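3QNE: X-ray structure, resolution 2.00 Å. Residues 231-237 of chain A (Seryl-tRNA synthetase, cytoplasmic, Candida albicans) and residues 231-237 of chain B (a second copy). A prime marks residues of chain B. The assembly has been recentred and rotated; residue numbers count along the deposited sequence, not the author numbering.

Chain A 231-237: LYKVIDG
Chain B 231-237: LYKVIDG

The two stretches are copies of one sequence related by an exact two-fold axis. Each contact between unlike residues therefore occurs twice, while Val234-Val234′ and Ile235-Ile235′ meet once, across the axis. Residues 233-236 of each chain lie in a strand with extended backbone. Phi/psi is -76/138 at Tyr232, -95/143 at Lys233, -108/132 at Val234, -102/123 at Ile235 and -126/86 at Asp236. The strands run antiparallel, at 145° between their N-to-C directions, and their axes approach to 4.6 Å. Val234 pairs with Val234′, CA to CA 4.7 Å. Lys233 lies opposite Ile235′, CA to CA 5.0 Å. Gly237 follows at phi/psi 57/-107, a positive phi that favours glycine.

Four backbone hydrogen bonds join the strands. Ile235′ N donates to Lys233 O at 2.7 Å with an N-H...O angle of 173°, short and nearly straight. In the same pair Lys233 N donates to Ile235′ O, longer at 3.3 Å and more bent at 153°. The symmetry mates complete the set. Val234 and Val234′ form a non-hydrogen-bonded pair. Here Val234′ CA makes a CA-H...O contact with Lys233 O at 3.4 Å.

Apolar side chains pack on both faces of the sheet. On the face carrying Lys233 and Ile235, the isoleucines meet, Ile235 CG1 to Ile235′ CG1 3.6 Å. Ile235 has chi1 m and chi2 m. Lys233 is m, t, p, p; its end leads away, and NZ is hydrogen-bonded elsewhere in the structure. Val234, chi1 t, points to the other face. Val234′ CG1 packs on Tyr232 CD1 at 3.4 Å, methyl against ring carbon. Tyr232 has chi1 m and chi2 -87°; its CA-to-CB bond points sideways, but the ring comes nearer, with CE1 3.8 Å from Asp236′ CB.

Water links polar groups of different chains. Water 1 hydrogen-bonds Tyr232 OH at 2.7 Å and donates to the carboxylate acceptor Asp236′ OD2 at 2.6 Å. Water 2 repeats this bridge between Tyr232′ and Asp236. Asp236 has chi1 t and chi2 9°.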

ATOM      1  N   LEU A 231       7.043  -7.830  -8.734  1.00 23.87           N
ATOM      2  CA  LEU A 231       6.962  -6.665  -7.841  1.00 23.19           C
ATOM      3  C   LEU A 231       6.726  -5.353  -8.566  1.00 25.27           C
ATOM      4  O   LEU A 231       7.324  -5.074  -9.604  1.00 21.79           O
ATOM      5  CB  LEU A 231       8.230  -6.539  -6.974  1.00 21.34           C
ATOM      6  CG  LEU A 231       8.638  -7.802  -6.217  1.00 23.62           C
ATOM      7  CD1 LEU A 231       9.957  -7.606  -5.452  1.00 29.04           C
ATOM      8  CD2 LEU A 231       7.513  -8.190  -5.263  1.00 28.52           C
ATOM      9  N   TYR A 232       5.860  -4.526  -7.999  1.00 21.45           N
ATOM     10  CA  TYR A 232       5.709  -3.176  -8.491  1.00 20.64           C
ATOM     11  C   TYR A 232       6.905  -2.368  -8.015  1.00 23.43           C
ATOM     12  O   TYR A 232       7.328  -2.491  -6.863  1.00 22.95           O
ATOM     13  CB  TYR A 232       4.447  -2.540  -7.910  1.00 19.68           C
ATOM     14  CG  TYR A 232       3.139  -3.091  -8.431  1.00 18.16           C
ATOM     15  CD1 TYR A 232       2.552  -2.576  -9.583  1.00 20.87           C
ATOM     16  CD2 TYR A 232       2.479  -4.106  -7.752  1.00 18.57           C
ATOM     17  CE1 TYR A 232       1.331  -3.059 -10.053  1.00 19.99           C
ATOM     18  CE2 TYR A 232       1.262  -4.597  -8.201  1.00 21.51           C
ATOM     19  CZ  TYR A 232       0.689  -4.071  -9.343  1.00 23.17           C
ATOM     20  OH  TYR A 232      -0.520  -4.582  -9.769  1.00 25.29           O
ATOM     21  N   LYS A 233       7.443  -1.530  -8.887  1.00 26.03           N
ATOM     22  CA  LYS A 233       8.443  -0.563  -8.458  1.00 29.13           C
ATOM     23  C   LYS A 233       7.791   0.780  -8.149  1.00 30.86           C
ATOM     24  O   LYS A 233       6.846   1.202  -8.815  1.00 27.47           O
ATOM     25  CB  LYS A 233       9.525  -0.389  -9.525  1.00 34.15           C
ATOM     26  CG  LYS A 233      10.051  -1.693 -10.042  1.00 54.44           C
ATOM     27  CD  LYS A 233      10.902  -1.486 -11.280  1.00 71.09           C
ATOM     28  CE  LYS A 233      12.105  -0.625 -10.949  1.00 76.36           C
ATOM     29  NZ  LYS A 233      12.877  -1.255  -9.847  1.00 82.40           N
ATOM     30  N   VAL A 234       8.310   1.440  -7.121  1.00 20.72           N
ATOM     31  CA  VAL A 234       7.810   2.726  -6.681  1.00 21.23           C
ATOM     32  C   VAL A 234       8.832   3.785  -7.067  1.00 28.76           C
ATOM     33  O   VAL A 234      10.022   3.620  -6.803  1.00 28.71           O
ATOM     34  CB  VAL A 234       7.693   2.734  -5.142  1.00 29.24           C
ATOM     35  CG1 VAL A 234       7.151   4.046  -4.663  1.00 35.32           C
ATOM     36  CG2 VAL A 234       6.813   1.572  -4.678  1.00 39.93           C
ATOM     37  N   ILE A 235       8.366   4.866  -7.677  1.00 25.39           N
ATOM     38  CA  ILE A 235       9.231   5.990  -8.040  1.00 29.05           C
ATOM     39  C   ILE A 235       9.048   7.115  -7.043  1.00 32.55           C
ATOM     40  O   ILE A 235       7.937   7.622  -6.844  1.00 32.38           O
ATOM     41  CB  ILE A 235       8.902   6.556  -9.422  1.00 35.22           C
ATOM     42  CG1 ILE A 235       8.942   5.452 -10.473  1.00 39.55           C
ATOM     43  CG2 ILE A 235       9.873   7.675  -9.770  1.00 42.69           C
ATOM     44  CD1 ILE A 235      10.195   4.635 -10.416  1.00 44.18           C
ATOM     45  N   ASP A 236      10.151   7.510  -6.429  1.00 34.89           N
ATOM     46  CA  ASP A 236      10.145   8.534  -5.406  1.00 34.93           C
ATOM     47  C   ASP A 236      11.158   9.579  -5.842  1.00 38.23           C
ATOM     48  O   ASP A 236      12.319   9.523  -5.456  1.00 34.32           O
ATOM     49  CB  ASP A 236      10.542   7.900  -4.081  1.00 34.41           C
ATOM     50  CG  ASP A 236      10.744   8.911  -2.975  1.00 46.50           C
ATOM     51  OD1 ASP A 236      10.423  10.110  -3.155  1.00 50.57           O
ATOM     52  OD2 ASP A 236      11.235   8.483  -1.910  1.00 52.96           O
ATOM     53  N   GLY A 237      10.710  10.518  -6.670  1.00 42.58           N
ATOM     54  CA  GLY A 237      11.608  11.456  -7.314  1.00 46.83           C
ATOM     55  C   GLY A 237      12.674  10.724  -8.110  1.00 52.19           C
ATOM     56  O   GLY A 237      12.393  10.149  -9.165  1.00 49.68           O
TER
ATOM     57  N   LEU B 231       2.837  12.531  -4.705  1.00 23.87           N
ATOM     58  CA  LEU B 231       2.437  11.137  -4.942  1.00 23.19           C
ATOM     59  C   LEU B 231       3.566  10.250  -5.432  1.00 25.27           C
ATOM     60  O   LEU B 231       4.361  10.633  -6.288  1.00 21.79           O
ATOM     61  CB  LEU B 231       1.265  11.056  -5.939  1.00 21.34           C
ATOM     62  CG  LEU B 231       0.063  11.941  -5.616  1.00 23.62           C
ATOM     63  CD1 LEU B 231      -1.015  11.860  -6.710  1.00 29.04           C
ATOM     64  CD2 LEU B 231      -0.508  11.524  -4.265  1.00 28.52           C
ATOM     65  N   TYR B 232       3.623   9.039  -4.899  1.00 21.45           N
ATOM     66  CA  TYR B 232       4.529   8.048  -5.433  1.00 20.64           C
ATOM     67  C   TYR B 232       3.939   7.528  -6.734  1.00 23.43           C
ATOM     68  O   TYR B 232       2.734   7.279  -6.823  1.00 22.95           O
ATOM     69  CB  TYR B 232       4.653   6.870  -4.467  1.00 19.68           C
ATOM     70  CG  TYR B 232       5.400   7.155  -3.184  1.00 18.16           C
ATOM     71  CD1 TYR B 232       6.784   7.019  -3.115  1.00 20.87           C
ATOM     72  CD2 TYR B 232       4.717   7.530  -2.036  1.00 18.57           C
ATOM     73  CE1 TYR B 232       7.477   7.250  -1.927  1.00 19.99           C
ATOM     74  CE2 TYR B 232       5.389   7.762  -0.844  1.00 21.51           C
ATOM     75  CZ  TYR B 232       6.761   7.616  -0.790  1.00 23.17           C
ATOM     76  OH  TYR B 232       7.402   7.858   0.407  1.00 25.29           O
ATOM     77  N   LYS B 233       4.781   7.346  -7.740  1.00 26.03           N
ATOM     78  CA  LYS B 233       4.351   6.651  -8.943  1.00 29.13           C
ATOM     79  C   LYS B 233       4.722   5.173  -8.869  1.00 30.86           C
ATOM     80  O   LYS B 233       5.772   4.802  -8.346  1.00 27.47           O
ATOM     81  CB  LYS B 233       4.971   7.286 -10.189  1.00 34.15           C
ATOM     82  CG  LYS B 233       4.840   8.778 -10.211  1.00 54.44           C
ATOM     83  CD  LYS B 233       5.702   9.386 -11.301  1.00 71.09           C
ATOM     84  CE  LYS B 233       5.253   8.884 -12.660  1.00 76.36           C
ATOM     85  NZ  LYS B 233       3.815   9.197 -12.854  1.00 82.40           N
ATOM     86  N   VAL B 234       3.836   4.338  -9.398  1.00 20.72           N
ATOM     87  CA  VAL B 234       4.019   2.902  -9.407  1.00 21.23           C
ATOM     88  C   VAL B 234       4.330   2.477 -10.835  1.00 28.76           C
ATOM     89  O   VAL B 234       3.629   2.875 -11.764  1.00 28.71           O
ATOM     90  CB  VAL B 234       2.701   2.212  -8.995  1.00 29.24           C
ATOM     91  CG1 VAL B 234       2.873   0.723  -8.970  1.00 35.32           C
ATOM     92  CG2 VAL B 234       2.240   2.735  -7.634  1.00 39.93           C
ATOM     93  N   ILE B 235       5.367   1.668 -11.001  1.00 25.39           N
ATOM     94  CA  ILE B 235       5.734   1.130 -12.312  1.00 29.05           C
ATOM     95  C   ILE B 235       5.264  -0.306 -12.421  1.00 32.55           C
ATOM     96  O   ILE B 235       5.633  -1.165 -11.612  1.00 32.38           O
ATOM     97  CB  ILE B 235       7.245   1.127 -12.539  1.00 35.22           C
ATOM     98  CG1 ILE B 235       7.819   2.522 -12.324  1.00 39.55           C
ATOM     99  CG2 ILE B 235       7.560   0.620 -13.939  1.00 42.69           C
ATOM    100  CD1 ILE B 235       7.079   3.583 -13.076  1.00 44.18           C
ATOM    101  N   ASP B 236       4.457  -0.559 -13.439  1.00 34.89           N
ATOM    102  CA  ASP B 236       3.871  -1.865 -13.657  1.00 34.93           C
ATOM    103  C   ASP B 236       4.225  -2.260 -15.081  1.00 38.23           C
ATOM    104  O   ASP B 236       3.461  -2.016 -16.005  1.00 34.32           O
ATOM    105  CB  ASP B 236       2.365  -1.759 -13.473  1.00 34.41           C
ATOM    106  CG  ASP B 236       1.628  -3.024 -13.853  1.00 46.50           C
ATOM    107  OD1 ASP B 236       2.271  -4.070 -14.110  1.00 50.57           O
ATOM    108  OD2 ASP B 236       0.383  -2.955 -13.891  1.00 52.96           O
ATOM    109  N   GLY B 237       5.405  -2.851 -15.247  1.00 42.58           N
ATOM    110  CA  GLY B 237       5.951  -3.102 -16.567  1.00 46.83           C
ATOM    111  C   GLY B 237       6.055  -1.813 -17.362  1.00 52.19           C
ATOM    112  O   GLY B 237       6.908  -0.965 -17.087  1.00 49.68           O
TER
HETATM  113  O   HOH W   1      -1.388  -3.611 -12.084  1.00 36.94           O
HETATM  114  O   HOH W   2      10.054   7.735   0.298  1.00 36.94           O